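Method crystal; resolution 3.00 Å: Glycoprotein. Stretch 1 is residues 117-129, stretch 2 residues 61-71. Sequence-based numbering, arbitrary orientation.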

ATOM      1  N   ALA A 117      53.335  44.610  25.193  1.00248.83           N
ATOM      2  CA  ALA A 117      53.964  43.837  26.265  1.00243.55           C
ATOM      3  C   ALA A 117      52.979  42.899  26.962  1.00236.45           C
ATOM      4  O   ALA A 117      53.172  42.525  28.119  1.00233.74           O
ATOM      5  CB  ALA A 117      54.646  44.760  27.275  1.00243.61           C
ATOM      6  N   SER A 118      51.924  42.520  26.245  1.00233.47           N
ATOM      7  CA  SER A 118      50.896  41.642  26.786  1.00229.03           C
ATOM      8  C   SER A 118      50.098  41.009  25.657  1.00222.47           C
ATOM      9  O   SER A 118      49.565  41.707  24.793  1.00218.41           O
ATOM     10  CB  SER A 118      49.952  42.419  27.703  1.00231.98           C
ATOM     11  OG  SER A 118      49.155  43.326  26.961  1.00234.94           O
ATOM     12  N   VAL A 119      50.017  39.683  25.668  1.00222.00           N
ATOM     13  CA  VAL A 119      49.250  38.960  24.661  1.00222.16           C
ATOM     14  C   VAL A 119      47.808  38.724  25.129  1.00217.38           C
ATOM     15  O   VAL A 119      47.517  37.785  25.875  1.00216.95           O
ATOM     16  CB  VAL A 119      49.952  37.639  24.242  1.00195.96           C
ATOM     17  CG1 VAL A 119      50.409  36.844  25.467  1.00194.19           C
ATOM     18  CG2 VAL A 119      49.057  36.809  23.329  1.00193.63           C
ATOM     19  N   THR A 120      46.910  39.606  24.700  1.00209.30           N
ATOM     20  CA  THR A 120      45.501  39.511  25.066  1.00193.54           C
ATOM     21  C   THR A 120      44.667  39.166  23.844  1.00182.19           C
ATOM     22  O   THR A 120      45.017  39.521  22.719  1.00183.37           O
ATOM     23  CB  THR A 120      44.980  40.829  25.672  1.00196.89           C
ATOM     24  OG1 THR A 120      45.114  41.885  24.713  1.00201.46           O
ATOM     25  CG2 THR A 120      45.761  41.187  26.930  1.00199.86           C
ATOM     26  N   ASP A 121      43.559  38.470  24.064  1.00178.25           N
ATOM     27  CA  ASP A 121      42.705  38.044  22.960  1.00173.81           C
ATOM     28  C   ASP A 121      41.238  38.436  23.142  1.00154.76           C
ATOM     29  O   ASP A 121      40.764  38.631  24.263  1.00133.16           O
ATOM     30  CB  ASP A 121      42.829  36.533  22.733  1.00172.13           C
ATOM     31  CG  ASP A 121      42.625  35.731  24.002  1.00161.03           C
ATOM     32  OD1 ASP A 121      43.158  34.603  24.083  1.00153.02           O
ATOM     33  OD2 ASP A 121      41.937  36.229  24.918  1.00160.03           O
ATOM     34  N   SER A 122      40.533  38.556  22.021  1.00154.20           N
ATOM     35  CA  SER A 122      39.103  38.830  22.032  1.00150.24           C
ATOM     36  C   SER A 122      38.369  37.633  21.440  1.00140.22           C
ATOM     37  O   SER A 122      38.892  36.954  20.557  1.00126.78           O
ATOM     38  CB  SER A 122      38.788  40.104  21.240  1.00160.08           C
ATOM     39  OG  SER A 122      39.309  40.039  19.921  1.00165.88           O
ATOM     40  N   GLU A 123      37.163  37.364  21.924  1.00146.13           N
ATOM     41  CA  GLU A 123      36.450  36.163  21.503  1.00142.62           C
ATOM     42  C   GLU A 123      34.963  36.378  21.221  1.00138.29           C
ATOM     43  O   GLU A 123      34.307  37.216  21.846  1.00131.95           O
ATOM     44  CB  GLU A 123      36.639  35.044  22.532  1.00143.73           C
ATOM     45  CG  GLU A 123      36.272  35.447  23.944  1.00149.61           C
ATOM     46  CD  GLU A 123      36.538  34.355  24.961  1.00154.40           C
ATOM     47  OE1 GLU A 123      37.195  33.356  24.603  1.00155.16           O
ATOM     48  OE2 GLU A 123      36.092  34.500  26.120  1.00156.47           O
ATOM     49  N   PHE A 124      34.453  35.596  20.270  1.00146.30           N
ATOM     50  CA  PHE A 124      33.049  35.609  19.865  1.00151.59           C
ATOM     51  C   PHE A 124      32.448  34.229  20.094  1.00149.55           C
ATOM     52  O   PHE A 124      32.857  33.272  19.443  1.00150.88           O
ATOM     53  CB  PHE A 124      32.946  35.912  18.366  1.00160.10           C
ATOM     54  CG  PHE A 124      32.420  37.282  18.047  1.00169.32           C
ATOM     55  CD1 PHE A 124      31.724  38.018  18.991  1.00172.31           C
ATOM     56  CD2 PHE A 124      32.615  37.829  16.789  1.00172.31           C
ATOM     57  CE1 PHE A 124      31.238  39.279  18.686  1.00173.64           C
ATOM     58  CE2 PHE A 124      32.135  39.087  16.479  1.00175.08           C
ATOM     59  CZ  PHE A 124      31.445  39.813  17.429  1.00174.11           C
ATOM     60  N   LEU A 125      31.477  34.111  20.997  1.00146.54           N
ATOM     61  CA  LEU A 125      30.828  32.817  21.212  1.00138.97           C
ATOM     62  C   LEU A 125      29.847  32.488  20.086  1.00134.44           C
ATOM     63  O   LEU A 125      28.754  33.051  20.004  1.00135.58           O
ATOM     64  CB  LEU A 125      30.141  32.745  22.577  1.00139.70           C
ATOM     65  CG  LEU A 125      29.519  31.386  22.914  1.00143.63           C
ATOM     66  CD1 LEU A 125      30.435  30.246  22.486  1.00146.16           C
ATOM     67  CD2 LEU A 125      29.216  31.285  24.402  1.00143.39           C
ATOM     68  N   VAL A 126      30.254  31.561  19.229  1.00132.51           N
ATOM     69  CA  VAL A 126      29.501  31.214  18.032  1.00140.28           C
ATOM     70  C   VAL A 126      28.677  29.945  18.219  1.00149.95           C
ATOM     71  O   VAL A 126      29.210  28.892  18.582  1.00157.38           O
ATOM     72  CB  VAL A 126      30.449  31.022  16.829  1.00139.81           C
ATOM     73  CG1 VAL A 126      29.710  30.395  15.655  1.00143.36           C
ATOM     74  CG2 VAL A 126      31.081  32.353  16.432  1.00134.67           C
ATOM     75  N   ILE A 127      27.373  30.054  17.970  1.00147.23           N
ATOM     76  CA  ILE A 127      26.483  28.900  18.023  1.00142.08           C
ATOM     77  C   ILE A 127      26.038  28.486  16.624  1.00140.77           C
ATOM     78  O   ILE A 127      25.632  29.326  15.822  1.00137.35           O
ATOM     79  CB  ILE A 127      25.230  29.170  18.872  1.00138.38           C
ATOM     80  CG1 ILE A 127      25.603  29.800  20.214  1.00134.89           C
ATOM     81  CG2 ILE A 127      24.467  27.877  19.096  1.00140.19           C
ATOM     82  CD1 ILE A 127      26.202  28.824  21.197  1.00133.31           C
ATOM     83  N   MET A 128      26.117  27.189  16.340  1.00146.43           N
ATOM     84  CA  MET A 128      25.710  26.648  15.046  1.00151.40           C
ATOM     85  C   MET A 128      24.604  25.610  15.227  1.00150.22           C
ATOM     86  O   MET A 128      24.791  24.605  15.916  1.00149.63           O
ATOM     87  CB  MET A 128      26.909  26.026  14.325  1.00152.16           C
ATOM     88  CG  MET A 128      28.128  26.937  14.261  1.00152.65           C
ATOM     89  SD  MET A 128      29.607  26.116  13.634  1.00244.55           S
ATOM     90  CE  MET A 128      30.888  27.247  14.184  1.00141.05           C
ATOM     91  N   ILE A 129      23.456  25.860  14.605  1.00144.28           N
ATOM     92  CA  ILE A 129      22.287  24.996  14.751  1.00127.59           C
ATOM     93  C   ILE A 129      22.115  24.072  13.551  1.00119.09           C
ATOM     94  O   ILE A 129      21.717  24.510  12.473  1.00115.79           O
ATOM     95  CB  ILE A 129      21.000  25.827  14.925  1.00127.15           C
ATOM     96  CG1 ILE A 129      21.060  26.640  16.219  1.00127.13           C
ATOM     97  CG2 ILE A 129      19.779  24.925  14.928  1.00129.08           C
ATOM     98  CD1 ILE A 129      21.114  25.789  17.468  1.00127.38           C
TER
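Stretch 2, residues 61-71: AAKWVTTCDFR

Stretch 2 runs as an extended strand from Ala61, where it is already under way, that pairs antiparallel with the strand of stretch 1, the two N-to-C directions differing by 155°. Before the regular pairing, Ser118 N makes a weak hydrogen bond to Phe70 O (3.2 Å), and Val119 CG2 packs 3.6 Å from Thr67 CG2. Thr120 O then accepts a hydrogen bond from Cys68 N at 3.2 Å. Asp121 lies opposite Thr67 in a non-hydrogen-bonded pair, its CB 3.3 Å from Thr67 OG1.

From here the ladder is tight. Ser122 and Thr66 exchange two hydrogen bonds, Ser122 N to Thr66 O and Thr66 N to Ser122 O, both 2.9 Å. Glu123 faces Val65, and its OE1 reaches diagonally to within 4.0 Å of Lys63 NZ, opposite charges near each other but beyond a salt bridge. Phe124 and Trp64 repeat the reciprocal pattern, with Phe124 N to Trp64 O and Trp64 N to Phe124 O at 2.9 Å. On the other face, beside Glu123, Leu125 brings CD1 to 3.8 Å from Lys63 CG.

Val126 and Ala62 form the next reciprocal pair, through two further 2.9 Å bonds, Val126 N to Ala62 O and Ala62 N to Val126 O, while Val126 CG2 sits over the Trp64 indole face, 3.5 Å from Trp64 CD1. Ile127 lies opposite Ala61 in a non-hydrogen-bonded pair, its CD1 packing against Ala61 CB (3.6 Å), and Met128 CE meets the indole edge at Trp64 CZ2 (3.7 Å).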

ATOM      1  N   ALA A  61      28.408  24.831  20.108  1.00157.25           N
ATOM      2  CA  ALA A  61      28.967  26.050  20.677  1.00159.25           C
ATOM      3  C   ALA A  61      30.482  26.054  20.571  1.00162.48           C
ATOM      4  O   ALA A  61      31.141  25.074  20.924  1.00163.49           O
ATOM      5  CB  ALA A  61      28.539  26.208  22.123  1.00160.10           C
ATOM      6  N   ALA A  62      31.033  27.159  20.082  1.00164.72           N
ATOM      7  CA  ALA A  62      32.481  27.300  19.981  1.00157.61           C
ATOM      8  C   ALA A  62      32.890  28.762  20.020  1.00150.09           C
ATOM      9  O   ALA A  62      32.350  29.583  19.283  1.00152.22           O
ATOM     10  CB  ALA A  62      32.996  26.642  18.708  1.00155.46           C
ATOM     11  N   LYS A  63      33.845  29.083  20.885  1.00145.06           N
ATOM     12  CA  LYS A  63      34.404  30.429  20.935  1.00135.39           C
ATOM     13  C   LYS A  63      35.407  30.634  19.803  1.00131.97           C
ATOM     14  O   LYS A  63      36.352  29.868  19.655  1.00121.87           O
ATOM     15  CB  LYS A  63      35.053  30.700  22.298  1.00122.33           C
ATOM     16  CG  LYS A  63      34.036  30.925  23.412  1.00121.38           C
ATOM     17  CD  LYS A  63      34.688  31.185  24.763  1.00121.00           C
ATOM     18  CE  LYS A  63      35.374  29.943  25.302  1.00124.42           C
ATOM     19  NZ  LYS A  63      35.891  30.157  26.683  1.00125.84           N
ATOM     20  N   TRP A  64      35.182  31.656  18.987  1.00139.62           N
ATOM     21  CA  TRP A  64      36.142  32.032  17.960  1.00152.35           C
ATOM     22  C   TRP A  64      37.046  33.117  18.532  1.00156.16           C
ATOM     23  O   TRP A  64      36.589  34.214  18.853  1.00156.43           O
ATOM     24  CB  TRP A  64      35.435  32.522  16.695  1.00163.92           C
ATOM     25  CG  TRP A  64      34.645  31.459  15.975  1.00170.16           C
ATOM     26  CD1 TRP A  64      33.957  30.422  16.536  1.00170.48           C
ATOM     27  CD2 TRP A  64      34.476  31.328  14.558  1.00173.03           C
ATOM     28  NE1 TRP A  64      33.366  29.662  15.559  1.00172.32           N
ATOM     29  CE2 TRP A  64      33.670  30.196  14.335  1.00173.32           C
ATOM     30  CE3 TRP A  64      34.929  32.061  13.457  1.00177.63           C
ATOM     31  CZ2 TRP A  64      33.305  29.780  13.058  1.00177.48           C
ATOM     32  CZ3 TRP A  64      34.565  31.646  12.189  1.00180.00           C
ATOM     33  CH2 TRP A  64      33.761  30.518  12.001  1.00179.19           C
ATOM     34  N   VAL A  65      38.328  32.795  18.666  1.00156.90           N
ATOM     35  CA  VAL A  65      39.271  33.656  19.367  1.00154.87           C
ATOM     36  C   VAL A  65      40.306  34.294  18.443  1.00156.16           C
ATOM     37  O   VAL A  65      41.081  33.600  17.780  1.00152.67           O
ATOM     38  CB  VAL A  65      40.007  32.878  20.476  1.00151.98           C
ATOM     39  CG1 VAL A  65      41.051  33.758  21.139  1.00153.58           C
ATOM     40  CG2 VAL A  65      39.014  32.352  21.500  1.00149.96           C
ATOM     41  N   THR A  66      40.300  35.624  18.410  1.00160.53           N
ATOM     42  CA  THR A  66      41.336  36.396  17.736  1.00160.76           C
ATOM     43  C   THR A  66      42.351  36.858  18.770  1.00155.43           C
ATOM     44  O   THR A  66      42.022  37.631  19.673  1.00150.91           O
ATOM     45  CB  THR A  66      40.754  37.631  17.029  1.00166.43           C
ATOM     46  OG1 THR A  66      39.856  37.214  15.995  1.00175.28           O
ATOM     47  CG2 THR A  66      41.865  38.464  16.416  1.00166.90           C
ATOM     48  N   THR A  67      43.582  36.375  18.640  1.00160.42           N
ATOM     49  CA  THR A  67      44.624  36.668  19.617  1.00163.05           C
ATOM     50  C   THR A  67      45.686  37.604  19.055  1.00169.06           C
ATOM     51  O   THR A  67      46.243  37.354  17.985  1.00171.92           O
ATOM     52  CB  THR A  67      45.305  35.378  20.122  1.00155.25           C
ATOM     53  OG1 THR A  67      44.311  34.463  20.605  1.00148.79           O
ATOM     54  CG2 THR A  67      46.284  35.697  21.241  1.00147.13           C
ATOM     55  N   CYS A  68      45.958  38.681  19.786  1.00173.67           N
ATOM     56  CA  CYS A  68      46.984  39.643  19.400  1.00177.87           C
ATOM     57  C   CYS A  68      48.216  39.504  20.285  1.00177.93           C
ATOM     58  O   CYS A  68      48.137  39.659  21.504  1.00173.37           O
ATOM     59  CB  CYS A  68      46.438  41.071  19.486  1.00177.46           C
ATOM     60  SG  CYS A  68      47.626  42.364  19.047  1.00360.83           S
ATOM     61  N   ASP A  69      49.355  39.207  19.670  1.00186.34           N
ATOM     62  CA  ASP A  69      50.604  39.084  20.411  1.00197.97           C
ATOM     63  C   ASP A  69      51.523  40.277  20.163  1.00205.96           C
ATOM     64  O   ASP A  69      52.024  40.473  19.055  1.00205.96           O
ATOM     65  CB  ASP A  69      51.321  37.781  20.055  1.00201.54           C
ATOM     66  CG  ASP A  69      52.623  37.607  20.817  1.00205.89           C
ATOM     67  OD1 ASP A  69      53.685  37.981  20.276  1.00209.83           O
ATOM     68  OD2 ASP A  69      52.583  37.101  21.958  1.00204.09           O
ATOM     69  N   PHE A  70      51.737  41.075  21.205  1.00213.09           N
ATOM     70  CA  PHE A  70      52.629  42.221  21.121  1.00223.02           C
ATOM     71  C   PHE A  70      53.660  42.145  22.241  1.00227.31           C
ATOM     72  O   PHE A  70      53.366  42.484  23.386  1.00223.64           O
ATOM     73  CB  PHE A  70      51.836  43.526  21.222  1.00225.51           C
ATOM     74  CG  PHE A  70      52.248  44.566  20.217  1.00227.75           C
ATOM     75  CD1 PHE A  70      51.348  45.028  19.269  1.00225.43           C
ATOM     76  CD2 PHE A  70      53.537  45.075  20.214  1.00230.10           C
ATOM     77  CE1 PHE A  70      51.723  45.984  18.345  1.00226.80           C
ATOM     78  CE2 PHE A  70      53.919  46.031  19.291  1.00230.64           C
ATOM     79  CZ  PHE A  70      53.011  46.485  18.354  1.00229.96           C
ATOM     80  N   ARG A  71      54.864  41.693  21.905  1.00234.06           N
ATOM     81  CA  ARG A  71      55.921  41.518  22.898  1.00235.11           C
ATOM     82  C   ARG A  71      56.868  42.716  22.948  1.00243.33           C
ATOM     83  O   ARG A  71      56.423  43.866  22.944  1.00246.91           O
ATOM     84  CB  ARG A  71      56.704  40.230  22.626  1.00227.01           C
ATOM     85  CG  ARG A  71      55.857  38.969  22.696  1.00217.65           C
ATOM     86  CD  ARG A  71      56.696  37.721  22.472  1.00208.16           C
ATOM     87  NE  ARG A  71      55.888  36.507  22.544  1.00199.23           N
ATOM     88  CZ  ARG A  71      56.370  35.278  22.392  1.00192.15           C
ATOM     89  NH1 ARG A  71      57.662  35.095  22.158  1.00187.63           N
ATOM     90  NH2 ARG A  71      55.559  34.232  22.475  1.00190.87           N
TER